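Local atomic coordinates of putative glutathione-regulated potassium-efflux system protein KefB (Vibrio parahaemolyticus RIMD 2210633, PDB entry 3C85), a protein that probably acts as a monovalent cation:proton antiporter of the CPA2 family in potassium efflux, represented here by its nucleotide-binding TrkA-N domain. Residues Leu67-Glu73 / Asn85-Ala91; Asn119-Leu123 / Gly147-Val153. All coordinates share one frame; numbering follows the deposited sequence.

Contact 1 of 2, residues Leu67-Glu73 / Asn85-Ala91; sequences LGIEIRE and NVISGDA
Ile69 and Ile87 lie side by side on neighbouring parallel strands and point the same way. They bury the most surface in this contact. Ile69 CD1 sits tightly against Ile87 CG1 at 3.4 Å. Ile87 holds CG1 between its backbone N and carbonyl carbon (chi1 60°), which brings this branch over to Ile69, while its CG2 faces Leu67 CD1. The strands 66-70 and 86-88 belong to a beta-alpha-beta unit of the Rossmann-type fold, with helix 73-81 as the crossover. Four backbone bonds join the segments 67-73 and 85-91. Gly68 N bonds Asn85 O at 2.9 Å, and Gly68 O takes Ile87 N at 3.0 Å. Glu70 N bonds Ile87 O, and Gly89 N bonds Glu70 O. Beyond the strands, Ile71 CD1 lies 3.6 Å from Asp90 CG. Outside the segments, Asp90 OD1 is hydrogen-bonded to Thr92 OG1. Glu70 turns its carboxylate away from strand 86-88. Arg72 grips it side-on in a salt bridge, Arg72 NE to Glu70 OE2 at 2.7 Å and NH2 to OE1. The Arg72 backbone N also bonds Glu70 OE2 at 3.0 Å, and Met47 N bonds OE1. Glu70, Arg72, Asp90 and Ala91 bind AMP in a structure of this protein, though no AMP is bound to this chain. The chemistry is divided: apolar branches and backbone bonds join the strands, while several donors fix the Glu70 carboxylate.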
ATOM      1  N   LEU A  67      12.165  15.103  -5.627  1.00 24.45           N
ATOM      2  CA  LEU A  67      12.765  14.831  -6.935  1.00 23.22           C
ATOM      3  C   LEU A  67      12.735  13.309  -7.152  1.00 23.44           C
ATOM      4  O   LEU A  67      13.299  12.558  -6.371  1.00 22.21           O
ATOM      5  CB  LEU A  67      14.214  15.333  -6.977  1.00 24.00           C
ATOM      6  CG  LEU A  67      14.968  14.985  -8.267  1.00 22.57           C
ATOM      7  CD1 LEU A  67      14.313  15.659  -9.515  1.00 22.43           C
ATOM      8  CD2 LEU A  67      16.475  15.399  -8.148  1.00 22.91           C
ATOM      9  N   GLY A  68      12.070  12.868  -8.222  1.00 23.06           N
ATOM     10  CA  GLY A  68      11.966  11.449  -8.545  1.00 22.59           C
ATOM     11  C   GLY A  68      13.070  11.103  -9.517  1.00 23.02           C
ATOM     12  O   GLY A  68      13.421  11.915 -10.360  1.00 24.17           O
ATOM     13  N   ILE A  69      13.648   9.913  -9.348  1.00 23.19           N
ATOM     14  CA  ILE A  69      14.656   9.361 -10.252  1.00 23.86           C
ATOM     15  C   ILE A  69      14.047   8.085 -10.834  1.00 24.64           C
ATOM     16  O   ILE A  69      13.550   7.228 -10.084  1.00 24.88           O
ATOM     17  CB  ILE A  69      15.993   9.021  -9.495  1.00 24.19           C
ATOM     18  CG1 ILE A  69      16.477  10.220  -8.648  1.00 24.83           C
ATOM     19  CG2 ILE A  69      17.037   8.400 -10.466  1.00 23.67           C
ATOM     20  CD1 ILE A  69      16.670  11.535  -9.376  1.00 27.75           C
ATOM     21  N   GLU A  70      14.054   7.969 -12.162  1.00 24.81           N
ATOM     22  CA  GLU A  70      13.340   6.899 -12.857  1.00 25.20           C
ATOM     23  C   GLU A  70      14.160   6.363 -14.053  1.00 25.37           C
ATOM     24  O   GLU A  70      14.616   7.139 -14.897  1.00 25.71           O
ATOM     25  CB  GLU A  70      11.981   7.465 -13.301  1.00 24.85           C
ATOM     26  CG  GLU A  70      11.132   6.534 -14.189  1.00 26.42           C
ATOM     27  CD  GLU A  70      10.967   5.158 -13.608  1.00 27.95           C
ATOM     28  OE1 GLU A  70      10.492   5.069 -12.455  1.00 31.77           O
ATOM     29  OE2 GLU A  70      11.324   4.164 -14.289  1.00 28.10           O
ATOM     30  N   ILE A  71      14.387   5.058 -14.101  1.00 24.91           N
ATOM     31  CA  ILE A  71      15.220   4.467 -15.156  1.00 28.11           C
ATOM     32  C   ILE A  71      14.577   4.512 -16.552  1.00 28.40           C
ATOM     33  O   ILE A  71      15.284   4.593 -17.578  1.00 29.35           O
ATOM     34  CB  ILE A  71      15.688   3.041 -14.803  1.00 27.71           C
ATOM     35  CG1 ILE A  71      16.991   2.712 -15.555  1.00 29.27           C
ATOM     36  CG2 ILE A  71      14.546   2.014 -14.994  1.00 28.84           C
ATOM     37  CD1 ILE A  71      17.689   1.391 -15.125  1.00 29.08           C
ATOM     38  N   ARG A  72      13.246   4.487 -16.584  1.00 28.42           N
ATOM     39  CA  ARG A  72      12.492   4.520 -17.859  1.00 30.65           C
ATOM     40  C   ARG A  72      12.349   5.952 -18.367  1.00 31.36           C
ATOM     41  O   ARG A  72      11.565   6.745 -17.817  1.00 31.16           O
ATOM     42  CB  ARG A  72      11.088   3.910 -17.698  1.00 30.13           C
ATOM     43  CG  ARG A  72      10.997   2.438 -17.183  1.00 31.81           C
ATOM     44  CD  ARG A  72       9.577   2.108 -16.696  1.00 31.22           C
ATOM     45  NE  ARG A  72       9.278   2.807 -15.433  1.00 29.94           N
ATOM     46  CZ  ARG A  72       8.060   3.164 -15.011  1.00 31.06           C
ATOM     47  NH1 ARG A  72       6.965   2.895 -15.720  1.00 30.54           N
ATOM     48  NH2 ARG A  72       7.934   3.813 -13.870  1.00 34.99           N
ATOM     49  N   GLU A  73      13.090   6.278 -19.423  1.00 32.33           N
ATOM     50  CA  GLU A  73      13.052   7.612 -20.012  1.00 34.29           C
ATOM     51  C   GLU A  73      11.631   8.040 -20.415  1.00 33.98           C
ATOM     52  O   GLU A  73      11.217   9.188 -20.144  1.00 33.45           O
ATOM     53  CB  GLU A  73      14.037   7.716 -21.196  1.00 34.74           C
ATOM     54  CG  GLU A  73      15.487   7.791 -20.726  1.00 35.96           C
ATOM     55  CD  GLU A  73      16.503   8.134 -21.823  0.70 36.22           C
ATOM     56  OE1 GLU A  73      16.150   8.314 -23.023  0.70 38.16           O
ATOM     57  OE2 GLU A  73      17.687   8.218 -21.459  0.70 38.49           O
ATOM     58  N   ASN A  85       8.491  16.599 -10.823  1.00 27.60           N
ATOM     59  CA  ASN A  85       9.944  16.750 -11.038  1.00 27.47           C
ATOM     60  C   ASN A  85      10.562  15.379 -11.026  1.00 27.06           C
ATOM     61  O   ASN A  85      10.835  14.818  -9.954  1.00 26.17           O
ATOM     62  CB  ASN A  85      10.627  17.656 -10.004  1.00 28.34           C
ATOM     63  CG  ASN A  85      10.263  19.126 -10.173  1.00 30.03           C
ATOM     64  OD1 ASN A  85       9.504  19.495 -11.070  1.00 32.03           O
ATOM     65  ND2 ASN A  85      10.789  19.967  -9.294  1.00 31.49           N
ATOM     66  N   VAL A  86      10.755  14.829 -12.218  1.00 25.94           N
ATOM     67  CA  VAL A  86      11.311  13.493 -12.354  1.00 25.92           C
ATOM     68  C   VAL A  86      12.392  13.524 -13.433  1.00 26.79           C
ATOM     69  O   VAL A  86      12.187  14.081 -14.506  1.00 27.16           O
ATOM     70  CB  VAL A  86      10.216  12.432 -12.698  1.00 25.75           C
ATOM     71  CG1 VAL A  86      10.859  11.040 -12.929  1.00 23.90           C
ATOM     72  CG2 VAL A  86       9.226  12.343 -11.547  1.00 24.08           C
ATOM     73  N   ILE A  87      13.555  12.987 -13.118  1.00 26.53           N
ATOM     74  CA  ILE A  87      14.627  12.931 -14.089  1.00 28.05           C
ATOM     75  C   ILE A  87      14.972  11.478 -14.353  1.00 28.63           C
ATOM     76  O   ILE A  87      14.727  10.603 -13.499  1.00 28.99           O
ATOM     77  CB  ILE A  87      15.861  13.772 -13.636  1.00 28.80           C
ATOM     78  CG1 ILE A  87      16.435  13.261 -12.310  1.00 27.85           C
ATOM     79  CG2 ILE A  87      15.477  15.276 -13.508  1.00 28.08           C
ATOM     80  CD1 ILE A  87      17.797  13.886 -11.985  1.00 29.59           C
ATOM     81  N   SER A  88      15.484  11.184 -15.545  1.00 28.62           N
ATOM     82  CA  SER A  88      15.817   9.800 -15.813  1.00 28.96           C
ATOM     83  C   SER A  88      17.212   9.455 -15.287  1.00 29.26           C
ATOM     84  O   SER A  88      18.102  10.312 -15.251  1.00 28.89           O
ATOM     85  CB  SER A  88      15.685   9.490 -17.302  1.00 29.28           C
ATOM     86  OG  SER A  88      16.612  10.277 -18.000  1.00 33.15           O
ATOM     87  N   GLY A  89      17.404   8.200 -14.890  1.00 28.72           N
ATOM     88  CA  GLY A  89      18.704   7.754 -14.439  1.00 28.94           C
ATOM     89  C   GLY A  89      18.592   6.419 -13.760  1.00 28.52           C
ATOM     90  O   GLY A  89      17.509   6.010 -13.387  1.00 28.14           O
ATOM     91  N   ASP A  90      19.720   5.738 -13.622  1.00 28.83           N
ATOM     92  CA  ASP A  90      19.755   4.402 -12.986  1.00 29.47           C
ATOM     93  C   ASP A  90      20.394   4.568 -11.616  1.00 29.17           C
ATOM     94  O   ASP A  90      21.626   4.674 -11.515  1.00 29.54           O
ATOM     95  CB  ASP A  90      20.575   3.446 -13.870  1.00 29.51           C
ATOM     96  CG  ASP A  90      20.725   2.033 -13.283  1.00 30.77           C
ATOM     97  OD1 ASP A  90      20.298   1.759 -12.133  1.00 28.75           O
ATOM     98  OD2 ASP A  90      21.334   1.192 -13.990  1.00 34.90           O
ATOM     99  N   ALA A  91      19.567   4.584 -10.562  1.00 29.16           N
ATOM    100  CA  ALA A  91      20.080   4.771  -9.204  1.00 29.28           C
ATOM    101  C   ALA A  91      20.997   3.626  -8.683  1.00 30.18           C
ATOM    102  O   ALA A  91      21.613   3.783  -7.637  1.00 30.27           O
ATOM    103  CB  ALA A  91      18.968   5.094  -8.228  1.00 29.23           C
TER

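Contact 2 of 2, residues Asn119-Leu123 / Gly147-Val153; sequences NQTAL and GLLESGV
Gln120 and Leu123 reach from helix 116-128 to the last turns of helix 142-151, two nearly parallel helices of the Rossmann-type fold. The short helical segments run 7° apart, with their axes 10.9 Å from each other at closest approach, so side chains bridge the gap. Leu123 points toward the second helix. Its CD2 packs tightly on Ser151 CB at 3.5 Å and lies 3.9 Å from Val153 CG1. The Leu123 and Val153 side chains cross at about a right angle. Gln120 is bent at chi2 (-76°), which carries its amide across to the helix end. Its NE2 makes a weak bond to Gly147 O at 3.5 Å. Ser151 OG lies 3.2 Å from Gln120 OE1 and 3.0 Å from Gly147 O, so either could take its proton. Gln120 CD rests 3.9 Å from Leu148 CD2, so the amide has an apolar neighbour as well as polar ones. Further inward lies the sheet: Leu123 and Val153 both touch Leu111 of strand 108-111 and Ile135 of strand 134-139, and Leu148 touches Ala137. The helix end itself places Val153 within reach of Leu123. Gly152 has a positive phi (120°) and closes a Schellman motif, in which Gly152 N bonds Leu149 O and Val153 N bonds Leu148 O at 3.1 Å.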
ATOM      1  N   ASN A 119      17.044  -1.559  -4.660  1.00 27.74           N
ATOM      2  CA  ASN A 119      16.981  -0.729  -3.452  1.00 26.22           C
ATOM      3  C   ASN A 119      18.232  -0.907  -2.599  1.00 26.65           C
ATOM      4  O   ASN A 119      18.759   0.057  -2.058  1.00 24.92           O
ATOM      5  CB  ASN A 119      15.712  -1.066  -2.647  1.00 24.98           C
ATOM      6  CG  ASN A 119      14.465  -0.572  -3.347  1.00 25.59           C
ATOM      7  OD1 ASN A 119      14.376   0.581  -3.687  1.00 27.78           O
ATOM      8  ND2 ASN A 119      13.494  -1.461  -3.573  1.00 28.58           N
ATOM      9  N   GLN A 120      18.698  -2.155  -2.503  1.00 27.72           N
ATOM     10  CA  GLN A 120      19.916  -2.480  -1.748  1.00 28.90           C
ATOM     11  C   GLN A 120      21.143  -1.822  -2.375  1.00 28.86           C
ATOM     12  O   GLN A 120      21.949  -1.199  -1.679  1.00 29.03           O
ATOM     13  CB  GLN A 120      20.092  -4.013  -1.600  1.00 29.39           C
ATOM     14  CG  GLN A 120      19.318  -4.687  -0.399  1.00 33.46           C
ATOM     15  CD  GLN A 120      19.966  -4.439   1.000  1.00 38.82           C
ATOM     16  OE1 GLN A 120      20.908  -3.654   1.126  1.00 42.05           O
ATOM     17  NE2 GLN A 120      19.426  -5.110   2.063  1.00 37.88           N
ATOM     18  N   THR A 121      21.263  -1.914  -3.703  1.00 28.92           N
ATOM     19  CA  THR A 121      22.389  -1.279  -4.427  1.00 28.96           C
ATOM     20  C   THR A 121      22.336   0.260  -4.357  1.00 28.97           C
ATOM     21  O   THR A 121      23.359   0.904  -4.122  1.00 29.61           O
ATOM     22  CB  THR A 121      22.457  -1.803  -5.879  1.00 28.76           C
ATOM     23  OG1 THR A 121      22.556  -3.230  -5.818  1.00 30.61           O
ATOM     24  CG2 THR A 121      23.677  -1.249  -6.658  1.00 30.37           C
ATOM     25  N   ALA A 122      21.142   0.833  -4.479  1.00 29.34           N
ATOM     26  CA  ALA A 122      20.963   2.274  -4.314  1.00 28.82           C
ATOM     27  C   ALA A 122      21.402   2.735  -2.945  1.00 29.04           C
ATOM     28  O   ALA A 122      22.054   3.751  -2.844  1.00 29.36           O
ATOM     29  CB  ALA A 122      19.534   2.685  -4.552  1.00 28.34           C
ATOM     30  N   LEU A 123      21.023   2.002  -1.897  1.00 29.80           N
ATOM     31  CA  LEU A 123      21.444   2.308  -0.532  1.00 30.24           C
ATOM     32  C   LEU A 123      22.973   2.331  -0.389  1.00 31.84           C
ATOM     33  O   LEU A 123      23.533   3.247   0.227  1.00 30.38           O
ATOM     34  CB  LEU A 123      20.808   1.323   0.443  1.00 30.31           C
ATOM     35  CG  LEU A 123      21.269   1.281   1.909  1.00 30.92           C
ATOM     36  CD1 LEU A 123      20.857   2.531   2.659  1.00 28.60           C
ATOM     37  CD2 LEU A 123      20.704   0.042   2.567  1.00 28.45           C
ATOM     38  N   GLY A 147      16.571  -7.002   6.414  1.00 20.38           N
ATOM     39  CA  GLY A 147      17.850  -6.793   5.743  1.00 21.71           C
ATOM     40  C   GLY A 147      18.150  -5.342   5.402  1.00 22.73           C
ATOM     41  O   GLY A 147      19.300  -4.905   5.515  1.00 24.54           O
ATOM     42  N   LEU A 148      17.137  -4.592   4.974  1.00 22.38           N
ATOM     43  CA  LEU A 148      17.310  -3.156   4.742  1.00 22.33           C
ATOM     44  C   LEU A 148      17.638  -2.402   6.007  1.00 22.92           C
ATOM     45  O   LEU A 148      18.510  -1.522   5.985  1.00 23.16           O
ATOM     46  CB  LEU A 148      16.077  -2.543   4.036  1.00 23.54           C
ATOM     47  CG  LEU A 148      15.949  -2.891   2.547  1.00 21.94           C
ATOM     48  CD1 LEU A 148      14.491  -2.828   2.017  1.00 21.09           C
ATOM     49  CD2 LEU A 148      16.883  -2.093   1.669  1.00 24.60           C
ATOM     50  N   LEU A 149      16.929  -2.710   7.101  1.00 22.40           N
ATOM     51  CA  LEU A 149      17.294  -2.148   8.415  1.00 21.96           C
ATOM     52  C   LEU A 149      18.728  -2.486   8.812  1.00 22.85           C
ATOM     53  O   LEU A 149      19.521  -1.602   9.257  1.00 21.83           O
ATOM     54  CB  LEU A 149      16.288  -2.585   9.483  1.00 21.83           C
ATOM     55  CG  LEU A 149      14.874  -2.026   9.286  1.00 21.92           C
ATOM     56  CD1 LEU A 149      13.978  -2.585  10.322  1.00 19.42           C
ATOM     57  CD2 LEU A 149      14.903  -0.534   9.388  1.00 24.12           C
ATOM     58  N   GLU A 150      19.092  -3.750   8.654  1.00 22.46           N
ATOM     59  CA  GLU A 150      20.458  -4.145   8.977  1.00 24.29           C
ATOM     60  C   GLU A 150      21.472  -3.349   8.125  1.00 25.13           C
ATOM     61  O   GLU A 150      22.567  -3.036   8.593  1.00 24.02           O
ATOM     62  CB  GLU A 150      20.640  -5.650   8.727  1.00 25.68           C
ATOM     63  CG  GLU A 150      20.024  -6.583   9.718  1.00 23.12           C
ATOM     64  CD  GLU A 150      20.229  -8.020   9.256  1.00 27.69           C
ATOM     65  OE1 GLU A 150      20.327  -8.224   8.026  1.00 27.10           O
ATOM     66  OE2 GLU A 150      20.315  -8.933  10.080  1.00 26.12           O
ATOM     67  N   SER A 151      21.121  -3.047   6.871  1.00 25.78           N
ATOM     68  CA  SER A 151      22.058  -2.396   5.955  1.00 28.51           C
ATOM     69  C   SER A 151      22.123  -0.907   6.200  1.00 29.04           C
ATOM     70  O   SER A 151      22.980  -0.241   5.671  1.00 31.36           O
ATOM     71  CB  SER A 151      21.685  -2.673   4.490  1.00 28.66           C
ATOM     72  OG  SER A 151      21.867  -4.046   4.187  1.00 31.97           O
ATOM     73  N   GLY A 152      21.228  -0.383   7.027  1.00 29.66           N
ATOM     74  CA  GLY A 152      21.296   1.023   7.397  1.00 29.41           C
ATOM     75  C   GLY A 152      20.134   1.937   7.085  1.00 29.36           C
ATOM     76  O   GLY A 152      20.291   3.144   7.237  1.00 29.86           O
ATOM     77  N   VAL A 153      18.973   1.424   6.650  1.00 28.19           N
ATOM     78  CA  VAL A 153      17.839   2.356   6.430  1.00 27.72           C
ATOM     79  C   VAL A 153      17.234   2.689   7.793  1.00 27.20           C
ATOM     80  O   VAL A 153      17.373   1.889   8.736  1.00 27.18           O
ATOM     81  CB  VAL A 153      16.730   1.841   5.431  1.00 28.05           C
ATOM     82  CG1 VAL A 153      17.326   1.352   4.067  1.00 28.41           C
ATOM     83  CG2 VAL A 153      15.837   0.815   6.054  1.00 26.60           C
TER

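From the N terminus, the chain first forms strand 42-45 at the middle of the sheet and then moves outward to strand 66-70. Contact 1 closes the loop through helix 73-81 and joins that strand to 86-88, the outermost strand on this side. The chain then returns past helix 94-98 to strand 108-111. Contact 2 closes a longer loop, through strand 134-139, and pairs two helices over the other half of the sheet. The contacts follow in series and neither nest nor cross. Their centres are about 20 Å apart, yet they touch where Ala91 O packs 3.9 Å from Ala122 CB, joining the nucleotide-site loop to helix 116-128.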